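Protein adenylyltransferase MntA (Aphanizomenon flos-aquae 2012/KM1/D3, PDB 7AE2) acts as the antitoxin of a type VII toxin-antitoxin pair, neutralising the toxin HepT mostly by di-AMPylating one of its tyrosines. Local coordinates at residues I22-M27 with P64-V69; V29-R34 with H99-D104; S43-A48 with F78-D83. One frame throughout, in Å; residues are numbered along the deposited sequence.

Interaction 1: residues I22-M27 with P64-V69; sequences IPYLKM and PLAAFV
Y24 reaches A66 with the far end of its phenol, and this single side chain carries nearly all of the contact between residues 22-27 and 64-69. Its OH lies 3.0 Å from the carbonyl O of A66, a weak hydrogen bond in which the tyrosine is the donor. The same hydroxyl oxygen passes the A66 methyl, with Y24 OH and A66 CB 4.1 Å apart, so one residue offers both an acceptor and an apolar flank. A66 O is shared, since it also receives a weak bond from the backbone N of V69.

The tight part is the tyrosine ring. With CG set between the backbone N and the carbonyl carbon (chi1 55°), the ring folds back over its own turn, where I22 CG2 sits 3.5 Å above one face, displaced toward the rim. That turn is a type I beta turn from I22 to L25, closed by L25 N to I22 O at 3.1 Å. It carries the chain from helix 18-21 into strand 25-31, the first strand of the nucleotidyltransferase sheet; just beyond, K26 and M27 both face L50 in a classic beta bulge. Around the phenol the rings of Y51 and Y56 meet that of Y24 edge-to-face, and Y59 and I70 add to the enclosure.

The loose part is the rest of the interface. Only 83 Å² is buried between the two segments. The loop between helices 53-62 and 70-78 gives Y24 little more than A66, with the A67 backbone N distant at 4.5 Å from the Y24 hydroxyl oxygen. L65, A67, F68 and V69 also pack against a chain of another protein in the assembly, V69 meeting an aromatic side chain there.

Interaction 2: residues V29-R34 with H99-D104; sequences VLFGSR and HFVARD
F31 and V101 mark where strand 29-31 and helix 99-104 come together: their CA atoms are 6.2 Å apart, and the segments run nearly at right angles (93°) with 8.3 Å between their axes. This is helix-on-sheet packing in the polymerase beta-like nucleotidyltransferase fold, at the strand leading into the GSX(10)DXD motif assigned by similarity, which begins at G32.

V101 is the helix residue that meets the strand, and its two methyls divide the work. CG2 stands over the centre of the F31 ring, 4.0 Å from the centroid and 11° off the ring normal, a CH-pi contact made squarely on the face. CG1, anti to the backbone N (chi1 169°), turns to V29 instead and meets its CG1 methyl at 4.1 Å. The strand thus presents V29 and F31, two residues apart and both directed at the helix, while L30 between them points away and touches F47. A48 and F119 also pack on V101, and V29 rests on F116.

The F31 side chain also touches D46, a residue inferred to be catalytic, so the V101 methyl covers a ring that borders the active site. G32 follows with a positive phi; at its backbone angles a CB would press against the carbonyl O of F31, which suits glycine here.

No hydrogen bond crosses the contact; at the helix end the polar pairing is internal to the helix. R103 lies with one guanidinium face against F100 CD1 and pairs with the neighbouring D104; its NH1 makes a salt bridge to an acidic side chain of another protein's chain. Within the R103-D104 pair, NE gives OD1 a weak bond, whereas R103 NH2 meets the syn side of D104 OD2 at 2.9 Å, almost in the guanidinium plane.

Interaction 3: residues S43-A48 with F78-D83; sequences SDWDFA and FKINSD
I80 sets its terminal methyl against both W45 and F47, and apolar contact accounts for almost everything that holds residues 43-48 to 78-83. CD1 of I80 lies over the five-membered ring of W45, 4.1 Å from its centroid and 12° off the normal, a CH-pi contact on the face. The same methyl comes to F47 at the ring edge, near its plane, with I80 CD1 and F47 CZ 4.2 Å apart. An extended outer torsion (chi2 -178°) carries CD1 out to both rings.

The aromatic pair is less regular. The F47 and F78 rings meet obliquely, centroids 5.8 Å apart and planes at 37°; the closest atoms are F47 CZ and F78 CE2 at 4.0 Å. L11 touches both W45 and F78, so helix 8-14 packs on the same apolar group.

In the nucleotidyltransferase fold, alternation along strand 45-51 separates the packing from the active-site side. W45 and F47 face this packing, whereas D46 lies on the other side of the strand; D44 and D46 form the DXD end of the GSX(10)DXD motif, and by similarity both bind two magnesium ions. W45, the X between them, has I80 CD1 over one indole face, while R34 of the same motif makes a cation-pi contact on the opposite face.

No polar bond joins the segments. D44 OD2 and D46 OD1 lie 3.0 Å apart without a hydrogen bond, a spacing consistent with carboxylates gathered for shared metal ions. In the loop, N81 OD1 accepts from D83 N at 3.1 Å in an Asx turn, with the donor well above the carbonyl plane, turning the chain toward strand 85-89.

All three contacts are built on the two central strands of one mixed sheet, ordered 85-89, 45-51, 25-31, 106-110. Interactions 1 and 2 use opposite ends of strand 25-31, with centres 20 Å apart. Interaction 3 uses the neighbouring strand 45-51. Its centre is 16 Å from that of interaction 1 and 14 Å from that of interaction 2. Interactions 2 and 3 join directly through backbone pairing of these antiparallel strands, V29 O with A48 N and F31 N with D46 O. Along the chain, interaction 1 alternates with each of the others, whereas both segments of interaction 3 fall between those of interaction 2. The motif glycine and its aspartates thus share one framework, packed from different sides, while interaction 1 lies away from the metal site.

Interaction 1: residues I22-M27 with P64-V69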
loop_
_atom_site.group_PDB
_atom_site.type_symbol
_atom_site.label_atom_id
_atom_site.label_comp_id
_atom_site.label_asym_id
_atom_site.label_seq_id
_atom_site.Cartn_x
_atom_site.Cartn_y
_atom_site.Cartn_z
ATOM N N ILE B 22 16.174 13.468 -16.576
ATOM C CA ILE B 22 16.906 12.897 -15.450
ATOM C C ILE B 22 18.392 12.980 -15.780
ATOM O O ILE B 22 18.968 12.009 -16.294
ATOM C CB ILE B 22 16.466 11.451 -15.167
ATOM C CG1 ILE B 22 14.939 11.359 -15.125
ATOM C CG2 ILE B 22 17.055 10.963 -13.855
ATOM C CD1 ILE B 22 14.414 9.969 -14.835
ATOM N N PRO B 23 19.046 14.114 -15.514
ATOM C CA PRO B 23 20.438 14.274 -15.966
ATOM C C PRO B 23 21.418 13.355 -15.259
ATOM O O PRO B 23 22.468 13.036 -15.831
ATOM C CB PRO B 23 20.734 15.751 -15.668
ATOM C CG PRO B 23 19.800 16.097 -14.554
ATOM C CD PRO B 23 18.552 15.302 -14.798
ATOM N N TYR B 24 21.114 12.919 -14.039
ATOM C CA TYR B 24 22.004 12.029 -13.306
ATOM C C TYR B 24 21.827 10.564 -13.683
ATOM O O TYR B 24 22.496 9.707 -13.095
ATOM C CB TYR B 24 21.797 12.203 -11.797
ATOM C CG TYR B 24 20.368 12.007 -11.344
ATOM C CD1 TYR B 24 19.901 10.752 -10.974
ATOM C CD2 TYR B 24 19.485 13.077 -11.280
ATOM C CE1 TYR B 24 18.597 10.567 -10.559
ATOM C CE2 TYR B 24 18.178 12.903 -10.865
ATOM C CZ TYR B 24 17.741 11.646 -10.505
ATOM O OH TYR B 24 16.441 11.468 -10.092
ATOM N N LEU B 25 20.957 10.255 -14.640
ATOM C CA LEU B 25 20.710 8.873 -15.026
ATOM C C LEU B 25 21.792 8.389 -15.982
ATOM O O LEU B 25 22.146 9.085 -16.939
ATOM C CB LEU B 25 19.335 8.738 -15.679
ATOM C CG LEU B 25 18.888 7.313 -16.004
ATOM C CD1 LEU B 25 18.650 6.521 -14.727
ATOM C CD2 LEU B 25 17.643 7.331 -16.873
ATOM N N LYS B 26 22.316 7.192 -15.720
ATOM C CA LYS B 26 23.313 6.570 -16.581
ATOM C C LYS B 26 22.826 5.302 -17.263
ATOM O O LYS B 26 23.350 4.948 -18.321
ATOM C CB LYS B 26 24.583 6.246 -15.782
ATOM N N MET B 27 21.840 4.613 -16.691
ATOM C CA MET B 27 21.321 3.391 -17.288
ATOM C C MET B 27 19.920 3.128 -16.754
ATOM O O MET B 27 19.644 3.363 -15.575
ATOM C CB MET B 27 22.238 2.195 -16.997
ATOM C CG MET B 27 21.855 0.918 -17.732
ATOM S SD MET B 27 22.983 -0.450 -17.398
ATOM C CE MET B 27 22.745 -0.672 -15.638
ATOM N N PRO B 64 15.211 17.373 -2.431
ATOM C CA PRO B 64 15.385 16.494 -1.261
ATOM C C PRO B 64 14.934 15.063 -1.492
ATOM O O PRO B 64 15.398 14.166 -0.779
ATOM C CB PRO B 64 14.531 17.173 -0.179
ATOM C CG PRO B 64 14.380 18.594 -0.647
ATOM C CD PRO B 64 14.327 18.512 -2.141
ATOM N N LEU B 65 14.051 14.818 -2.453
ATOM C CA LEU B 65 13.557 13.475 -2.741
ATOM C C LEU B 65 13.627 13.199 -4.236
ATOM O O LEU B 65 12.645 12.812 -4.872
ATOM C CB LEU B 65 12.136 13.302 -2.214
ATOM N N ALA B 66 14.816 13.384 -4.815
ATOM C CA ALA B 66 14.968 13.252 -6.260
ATOM C C ALA B 66 14.790 11.809 -6.721
ATOM O O ALA B 66 14.382 11.573 -7.863
ATOM C CB ALA B 66 16.331 13.789 -6.692
ATOM N N ALA B 67 15.080 10.836 -5.856
ATOM C CA ALA B 67 14.936 9.441 -6.257
ATOM C C ALA B 67 13.469 9.066 -6.434
ATOM O O ALA B 67 13.124 8.294 -7.338
ATOM C CB ALA B 67 15.609 8.527 -5.234
ATOM N N PHE B 68 12.591 9.610 -5.592
ATOM C CA PHE B 68 11.172 9.277 -5.635
ATOM C C PHE B 68 10.419 10.000 -6.743
ATOM O O PHE B 68 9.220 9.757 -6.909
ATOM C CB PHE B 68 10.515 9.582 -4.287
ATOM C CG PHE B 68 11.035 8.739 -3.158
ATOM C CD1 PHE B 68 10.704 7.396 -3.069
ATOM C CD2 PHE B 68 11.849 9.289 -2.181
ATOM C CE1 PHE B 68 11.180 6.619 -2.033
ATOM C CE2 PHE B 68 12.326 8.516 -1.143
ATOM C CZ PHE B 68 11.992 7.181 -1.069
ATOM N N VAL B 69 11.081 10.880 -7.503
ATOM C CA VAL B 69 10.423 11.557 -8.619
ATOM C C VAL B 69 10.625 10.827 -9.939
ATOM O O VAL B 69 9.980 11.181 -10.937
ATOM C CB VAL B 69 10.912 13.017 -8.738
ATOM C CG1 VAL B 69 12.191 13.094 -9.559
ATOM C CG2 VAL B 69 9.826 13.906 -9.328
#

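Interaction 2: residues V29-R34 with H99-D104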
loop_
_atom_site.group_PDB
_atom_site.type_symbol
_atom_site.label_atom_id
_atom_site.label_comp_id
_atom_site.label_asym_id
_atom_site.label_seq_id
_atom_site.Cartn_x
_atom_site.Cartn_y
_atom_site.Cartn_z
ATOM N N VAL B 29 17.042 -0.054 -16.947
ATOM C CA VAL B 29 16.824 -1.448 -17.319
ATOM C C VAL B 29 15.420 -1.860 -16.897
ATOM O O VAL B 29 14.998 -1.586 -15.767
ATOM C CB VAL B 29 17.874 -2.377 -16.682
ATOM C CG1 VAL B 29 17.660 -3.810 -17.138
ATOM C CG2 VAL B 29 19.282 -1.908 -17.022
ATOM N N LEU B 30 14.702 -2.516 -17.803
ATOM C CA LEU B 30 13.395 -3.085 -17.507
ATOM C C LEU B 30 13.554 -4.563 -17.181
ATOM O O LEU B 30 14.215 -5.300 -17.921
ATOM C CB LEU B 30 12.435 -2.907 -18.685
ATOM C CG LEU B 30 11.052 -3.548 -18.526
ATOM C CD1 LEU B 30 10.169 -2.740 -17.581
ATOM C CD2 LEU B 30 10.377 -3.734 -19.877
ATOM N N PHE B 31 12.953 -4.989 -16.073
ATOM C CA PHE B 31 12.977 -6.383 -15.658
ATOM C C PHE B 31 11.609 -6.747 -15.101
ATOM O O PHE B 31 10.698 -5.915 -15.031
ATOM C CB PHE B 31 14.091 -6.645 -14.635
ATOM C CG PHE B 31 13.917 -5.904 -13.337
ATOM C CD1 PHE B 31 14.349 -4.595 -13.204
ATOM C CD2 PHE B 31 13.334 -6.526 -12.244
ATOM C CE1 PHE B 31 14.192 -3.914 -12.007
ATOM C CE2 PHE B 31 13.176 -5.852 -11.047
ATOM C CZ PHE B 31 13.606 -4.546 -10.928
ATOM N N GLY B 32 11.465 -8.007 -14.705
ATOM C CA GLY B 32 10.204 -8.486 -14.180
ATOM C C GLY B 32 9.296 -9.067 -15.243
ATOM O O GLY B 32 9.765 -9.620 -16.242
ATOM N N SER B 33 7.986 -8.928 -15.039
ATOM C CA SER B 33 7.021 -9.549 -15.937
ATOM C C SER B 33 6.976 -8.834 -17.284
ATOM O O SER B 33 6.862 -9.475 -18.337
ATOM C CB SER B 33 5.640 -9.560 -15.283
ATOM N N ARG B 34 7.057 -7.500 -17.267
ATOM C CA ARG B 34 6.926 -6.712 -18.490
ATOM C C ARG B 34 7.994 -7.076 -19.516
ATOM O O ARG B 34 7.736 -7.067 -20.725
ATOM C CB ARG B 34 6.996 -5.216 -18.161
ATOM C CG ARG B 34 5.859 -4.694 -17.295
ATOM C CD ARG B 34 4.524 -4.702 -18.032
ATOM N NE ARG B 34 3.460 -4.099 -17.230
ATOM C CZ ARG B 34 2.203 -3.948 -17.638
ATOM N NH1 ARG B 34 1.837 -4.354 -18.845
ATOM N NH2 ARG B 34 1.308 -3.389 -16.834
ATOM N N HIS B 99 22.099 -9.299 -9.642
ATOM C CA HIS B 99 22.330 -10.477 -10.468
ATOM C C HIS B 99 21.158 -10.735 -11.408
ATOM O O HIS B 99 21.343 -10.919 -12.616
ATOM C CB HIS B 99 22.584 -11.693 -9.578
ATOM C CG HIS B 99 22.559 -12.995 -10.314
ATOM N ND1 HIS B 99 23.599 -13.417 -11.114
ATOM C CD2 HIS B 99 21.615 -13.963 -10.383
ATOM C CE1 HIS B 99 23.300 -14.592 -11.638
ATOM N NE2 HIS B 99 22.101 -14.945 -11.212
ATOM N N PHE B 100 19.936 -10.748 -10.868
ATOM C CA PHE B 100 18.774 -11.058 -11.692
ATOM C C PHE B 100 18.422 -9.911 -12.631
ATOM O O PHE B 100 17.852 -10.144 -13.703
ATOM C CB PHE B 100 17.582 -11.418 -10.806
ATOM C CG PHE B 100 17.758 -12.710 -10.058
ATOM C CD1 PHE B 100 17.554 -13.926 -10.693
ATOM C CD2 PHE B 100 18.131 -12.712 -8.724
ATOM C CE1 PHE B 100 17.719 -15.118 -10.010
ATOM C CE2 PHE B 100 18.297 -13.902 -8.035
ATOM C CZ PHE B 100 18.090 -15.105 -8.681
ATOM N N VAL B 101 18.748 -8.673 -12.254
ATOM C CA VAL B 101 18.556 -7.556 -13.173
ATOM C C VAL B 101 19.500 -7.683 -14.364
ATOM O O VAL B 101 19.115 -7.423 -15.510
ATOM C CB VAL B 101 18.737 -6.216 -12.433
ATOM C CG1 VAL B 101 18.817 -5.063 -13.423
ATOM C CG2 VAL B 101 17.590 -5.996 -11.457
ATOM N N ALA B 102 20.743 -8.104 -14.118
ATOM C CA ALA B 102 21.689 -8.301 -15.211
ATOM C C ALA B 102 21.345 -9.531 -16.041
ATOM O O ALA B 102 21.608 -9.555 -17.249
ATOM C CB ALA B 102 23.110 -8.412 -14.663
ATOM N N ARG B 103 20.751 -10.551 -15.418
ATOM C CA ARG B 103 20.466 -11.801 -16.114
ATOM C C ARG B 103 19.222 -11.692 -16.988
ATOM O O ARG B 103 19.233 -12.114 -18.150
ATOM C CB ARG B 103 20.303 -12.939 -15.105
ATOM C CG ARG B 103 20.381 -14.326 -15.724
ATOM C CD ARG B 103 19.932 -15.402 -14.748
ATOM N NE ARG B 103 18.499 -15.329 -14.482
ATOM C CZ ARG B 103 17.836 -16.195 -13.724
ATOM N NH1 ARG B 103 18.478 -17.205 -13.153
ATOM N NH2 ARG B 103 16.531 -16.053 -13.537
ATOM N N ASP B 104 18.137 -11.140 -16.448
ATOM C CA ASP B 104 16.855 -11.114 -17.139
ATOM C C ASP B 104 16.436 -9.723 -17.594
ATOM O O ASP B 104 15.401 -9.591 -18.255
ATOM C CB ASP B 104 15.756 -11.704 -16.242
ATOM C CG ASP B 104 15.999 -13.166 -15.895
ATOM O OD1 ASP B 104 16.598 -13.892 -16.718
ATOM O OD2 ASP B 104 15.578 -13.592 -14.797
#

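Interaction 3: residues S43-A48 with F78-D83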
loop_
_atom_site.group_PDB
_atom_site.type_symbol
_atom_site.label_atom_id
_atom_site.label_comp_id
_atom_site.label_asym_id
_atom_site.label_seq_id
_atom_site.Cartn_x
_atom_site.Cartn_y
_atom_site.Cartn_z
ATOM N N SER B 43 0.063 -6.871 -13.935
ATOM C CA SER B 43 1.506 -6.776 -13.747
ATOM C C SER B 43 1.938 -5.330 -13.528
ATOM O O SER B 43 1.226 -4.397 -13.896
ATOM C CB SER B 43 2.243 -7.369 -14.949
ATOM N N ASP B 44 3.110 -5.155 -12.925
ATOM C CA ASP B 44 3.675 -3.843 -12.654
ATOM C C ASP B 44 4.935 -3.632 -13.484
ATOM O O ASP B 44 5.517 -4.576 -14.025
ATOM C CB ASP B 44 3.988 -3.677 -11.163
ATOM C CG ASP B 44 5.034 -4.660 -10.668
ATOM O OD1 ASP B 44 5.186 -5.736 -11.285
ATOM O OD2 ASP B 44 5.700 -4.357 -9.655
ATOM N N TRP B 45 5.349 -2.373 -13.580
ATOM C CA TRP B 45 6.534 -1.988 -14.334
ATOM C C TRP B 45 7.716 -1.893 -13.377
ATOM O O TRP B 45 7.720 -1.054 -12.469
ATOM C CB TRP B 45 6.311 -0.659 -15.057
ATOM C CG TRP B 45 5.213 -0.708 -16.074
ATOM C CD1 TRP B 45 3.880 -0.528 -15.849
ATOM C CD2 TRP B 45 5.354 -0.955 -17.478
ATOM N NE1 TRP B 45 3.180 -0.648 -17.026
ATOM C CE2 TRP B 45 4.064 -0.909 -18.041
ATOM C CE3 TRP B 45 6.446 -1.210 -18.313
ATOM C CZ2 TRP B 45 3.836 -1.109 -19.401
ATOM C CZ3 TRP B 45 6.218 -1.407 -19.661
ATOM C CH2 TRP B 45 4.923 -1.356 -20.192
ATOM N N ASP B 46 8.711 -2.751 -13.580
ATOM C CA ASP B 46 9.894 -2.819 -12.728
ATOM C C ASP B 46 11.084 -2.258 -13.499
ATOM O O ASP B 46 11.499 -2.830 -14.514
ATOM C CB ASP B 46 10.152 -4.254 -12.273
ATOM C CG ASP B 46 9.032 -4.804 -11.404
ATOM O OD1 ASP B 46 8.561 -4.079 -10.500
ATOM O OD2 ASP B 46 8.621 -5.963 -11.626
ATOM N N PHE B 47 11.630 -1.142 -13.021
ATOM C CA PHE B 47 12.778 -0.497 -13.641
ATOM C C PHE B 47 13.954 -0.491 -12.674
ATOM O O PHE B 47 13.778 -0.286 -11.468
ATOM C CB PHE B 47 12.460 0.943 -14.064
ATOM C CG PHE B 47 11.367 1.051 -15.091
ATOM C CD1 PHE B 47 11.623 0.778 -16.425
ATOM C CD2 PHE B 47 10.091 1.443 -14.726
ATOM C CE1 PHE B 47 10.621 0.882 -17.372
ATOM C CE2 PHE B 47 9.085 1.549 -15.668
ATOM C CZ PHE B 47 9.350 1.268 -16.994
ATOM N N ALA B 48 15.150 -0.714 -13.209
ATOM C CA ALA B 48 16.391 -0.608 -12.457
ATOM C C ALA B 48 17.189 0.569 -12.996
ATOM O O ALA B 48 17.438 0.655 -14.204
ATOM C CB ALA B 48 17.209 -1.897 -12.552
ATOM N N PHE B 78 6.789 7.770 -20.687
ATOM C CA PHE B 78 6.330 6.506 -21.253
ATOM C C PHE B 78 4.816 6.432 -21.401
ATOM O O PHE B 78 4.320 5.472 -22.001
ATOM C CB PHE B 78 6.810 5.335 -20.390
ATOM C CG PHE B 78 8.304 5.195 -20.329
ATOM C CD1 PHE B 78 9.103 5.668 -21.358
ATOM C CD2 PHE B 78 8.912 4.587 -19.242
ATOM C CE1 PHE B 78 10.479 5.539 -21.304
ATOM C CE2 PHE B 78 10.287 4.455 -19.182
ATOM C CZ PHE B 78 11.071 4.932 -20.214
ATOM N N LYS B 79 4.080 7.415 -20.876
ATOM C CA LYS B 79 2.614 7.406 -20.883
ATOM C C LYS B 79 2.070 6.152 -20.198
ATOM O O LYS B 79 1.193 5.460 -20.718
ATOM C CB LYS B 79 2.063 7.542 -22.307
ATOM C CG LYS B 79 1.771 8.975 -22.741
ATOM C CD LYS B 79 3.023 9.841 -22.730
ATOM C CE LYS B 79 2.693 11.293 -23.040
ATOM N NZ LYS B 79 3.897 12.170 -22.977
ATOM N N ILE B 80 2.605 5.860 -19.012
ATOM C CA ILE B 80 2.174 4.719 -18.218
ATOM C C ILE B 80 1.830 5.198 -16.814
ATOM O O ILE B 80 2.280 6.253 -16.362
ATOM C CB ILE B 80 3.240 3.605 -18.158
ATOM C CG1 ILE B 80 4.509 4.120 -17.480
ATOM C CG2 ILE B 80 3.557 3.094 -19.550
ATOM C CD1 ILE B 80 5.622 3.101 -17.433
ATOM N N ASN B 81 1.018 4.398 -16.125
ATOM C CA ASN B 81 0.580 4.720 -14.770
ATOM C C ASN B 81 1.778 4.702 -13.827
ATOM O O ASN B 81 2.321 3.635 -13.520
ATOM C CB ASN B 81 -0.488 3.730 -14.315
ATOM C CG ASN B 81 -0.879 3.921 -12.861
ATOM O OD1 ASN B 81 -0.826 5.033 -12.333
ATOM N ND2 ASN B 81 -1.270 2.834 -12.205
ATOM N N SER B 82 2.187 5.884 -13.359
ATOM C CA SER B 82 3.326 5.992 -12.455
ATOM C C SER B 82 3.057 5.387 -11.083
ATOM O O SER B 82 4.007 5.186 -10.320
ATOM C CB SER B 82 3.741 7.459 -12.310
ATOM O OG SER B 82 2.642 8.280 -11.949
ATOM N N ASP B 83 1.800 5.092 -10.751
ATOM C CA ASP B 83 1.480 4.433 -9.492
ATOM C C ASP B 83 1.726 2.930 -9.533
ATOM O O ASP B 83 1.584 2.268 -8.499
ATOM C CB ASP B 83 0.023 4.707 -9.109
ATOM C CG ASP B 83 -0.227 6.167 -8.790
ATOM O OD1 ASP B 83 0.640 6.788 -8.140
ATOM O OD2 ASP B 83 -1.286 6.694 -9.193
#